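PDB 1RT8: fimbrin from Schizosaccharomyces pombe, which binds actin filaments and cross-links them, associating with the actin structures that establish and maintain cell polarity and taking part in cytokinesis. Local coordinates for residues A[69-73]-A[87-91]. Numbering follows the deposited sequence.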
loop_
_atom_site.group_PDB
_atom_site.type_symbol
_atom_site.label_atom_id
_atom_site.label_comp_id
_atom_site.label_asym_id
_atom_site.label_seq_id
_atom_site.Cartn_x
_atom_site.Cartn_y
_atom_site.Cartn_z
ATOM N N ARG A 69 18.079 4.151 -8.354
ATOM C CA ARG A 69 18.935 4.995 -9.176
ATOM C C ARG A 69 18.333 6.386 -9.409
ATOM O O ARG A 69 18.984 7.238 -10.008
ATOM C CB ARG A 69 19.216 4.323 -10.514
ATOM C CG ARG A 69 20.002 3.031 -10.380
ATOM C CD ARG A 69 20.053 2.324 -11.701
ATOM N NE ARG A 69 18.713 2.137 -12.244
ATOM C CZ ARG A 69 18.464 1.694 -13.470
ATOM N NH1 ARG A 69 19.470 1.395 -14.279
ATOM N NH2 ARG A 69 17.212 1.555 -13.890
ATOM N N VAL A 70 17.099 6.621 -8.949
ATOM C CA VAL A 70 16.468 7.942 -9.110
ATOM C C VAL A 70 16.756 8.824 -7.893
ATOM O O VAL A 70 16.559 10.041 -7.930
ATOM C CB VAL A 70 14.910 7.865 -9.258
ATOM C CG1 VAL A 70 14.520 6.941 -10.399
ATOM C CG2 VAL A 70 14.277 7.418 -7.945
ATOM N N LEU A 71 17.229 8.208 -6.815
ATOM C CA LEU A 71 17.514 8.938 -5.590
ATOM C C LEU A 71 18.863 9.635 -5.594
ATOM O O LEU A 71 19.842 9.106 -6.123
ATOM C CB LEU A 71 17.470 7.985 -4.392
ATOM C CG LEU A 71 16.166 7.229 -4.144
ATOM C CD1 LEU A 71 16.394 6.131 -3.126
ATOM C CD2 LEU A 71 15.098 8.208 -3.673
ATOM N N ASN A 72 18.906 10.825 -5.004
ATOM C CA ASN A 72 20.151 11.574 -4.880
ATOM C C ASN A 72 20.846 10.862 -3.732
ATOM O O ASN A 72 20.263 10.721 -2.652
ATOM C CB ASN A 72 19.861 13.021 -4.508
ATOM C CG ASN A 72 19.056 13.732 -5.570
ATOM O OD1 ASN A 72 19.412 13.706 -6.739
ATOM N ND2 ASN A 72 17.964 14.372 -5.167
ATOM N N LYS A 73 22.083 10.424 -3.946
ATOM C CA LYS A 73 22.777 9.655 -2.918
ATOM C C LYS A 73 23.995 10.226 -2.201
ATOM O O LYS A 73 25.010 9.542 -2.081
ATOM C CB LYS A 73 23.143 8.284 -3.495
ATOM C CG LYS A 73 21.939 7.487 -3.961
ATOM C CD LYS A 73 22.343 6.207 -4.656
ATOM C CE LYS A 73 21.122 5.440 -5.130
ATOM N NZ LYS A 73 21.487 4.192 -5.868
ATOM N N GLU A 87 13.244 16.095 -3.645
ATOM C CA GLU A 87 13.092 15.167 -4.764
ATOM C C GLU A 87 13.013 13.751 -4.208
ATOM O O GLU A 87 12.115 12.988 -4.549
ATOM C CB GLU A 87 14.281 15.269 -5.736
ATOM C CG GLU A 87 14.433 16.632 -6.419
ATOM C CD GLU A 87 15.633 16.692 -7.350
ATOM O OE1 GLU A 87 16.735 16.274 -6.942
ATOM O OE2 GLU A 87 15.480 17.160 -8.491
ATOM N N ASN A 88 13.964 13.398 -3.350
ATOM C CA ASN A 88 13.974 12.074 -2.742
ATOM C C ASN A 88 12.692 11.849 -1.932
ATOM O O ASN A 88 12.093 10.774 -1.978
ATOM C CB ASN A 88 15.186 11.921 -1.812
ATOM C CG ASN A 88 16.485 11.683 -2.569
ATOM O OD1 ASN A 88 16.509 11.662 -3.794
ATOM N ND2 ASN A 88 17.578 11.493 -1.828
ATOM N N ASN A 89 12.277 12.857 -1.177
ATOM C CA ASN A 89 11.075 12.707 -0.366
ATOM C C ASN A 89 9.812 12.569 -1.197
ATOM O O ASN A 89 8.847 11.946 -0.759
ATOM C CB ASN A 89 10.973 13.847 0.649
ATOM C CG ASN A 89 12.021 13.722 1.749
ATOM O OD1 ASN A 89 12.509 12.624 2.021
ATOM N ND2 ASN A 89 12.358 14.831 2.387
ATOM N N ASN A 90 9.819 13.125 -2.402
ATOM C CA ASN A 90 8.665 12.982 -3.289
ATOM C C ASN A 90 8.538 11.502 -3.655
ATOM O O ASN A 90 7.431 10.951 -3.719
ATOM C CB ASN A 90 8.851 13.802 -4.570
ATOM C CG ASN A 90 8.575 15.275 -4.364
ATOM O OD1 ASN A 90 8.010 15.672 -3.352
ATOM N ND2 ASN A 90 8.963 16.091 -5.334
ATOM N N VAL A 91 9.684 10.868 -3.914
ATOM C CA VAL A 91 9.720 9.444 -4.264
ATOM C C VAL A 91 9.191 8.600 -3.097
ATOM O O VAL A 91 8.426 7.659 -3.297
ATOM C CB VAL A 91 11.155 8.985 -4.594
ATOM C CG1 VAL A 91 11.182 7.478 -4.786
ATOM C CG2 VAL A 91 11.652 9.681 -5.854
#
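The flat amide of N88 has methyl CD2 of L71 over one face, 3.9 Å from N88 CG, and the amide of N72 offset on the opposite face, the N72 and N88 planes 25° apart. The outer edge of N88 pairs with the backbone of N72: N72 N gives a nearly straight bond to a lone pair of N88 OD1 (2.8 Å, 170°), and N88 ND2 returns one to N72 O (2.9 Å). Asparagine suits this site in the first calponin-homology domain because one side chain on helix 82-99 offers both acceptor and donor to the preceding loop; ND2 also reaches D50 O. A leucine in its place would probably leave N72 N and O, and D50 O, without these bonds. N72 ND2 is too badly aligned to bond to N88 OD1; it bonds to K84 O and to E87 OE1 on its anti side, a little out of the carboxylate plane. Glutamate fits here because its extended chain carries a second oxygen, OE2, to the hydroxyl of Y455 in the second actin-binding region. V70 also packs on helix 467-483 of that region. The methyls of branched V91 part, CG2 meeting V70 CG2 at 4.0 Å and V91 CG1 lying 4.1 Å from L71 CD2.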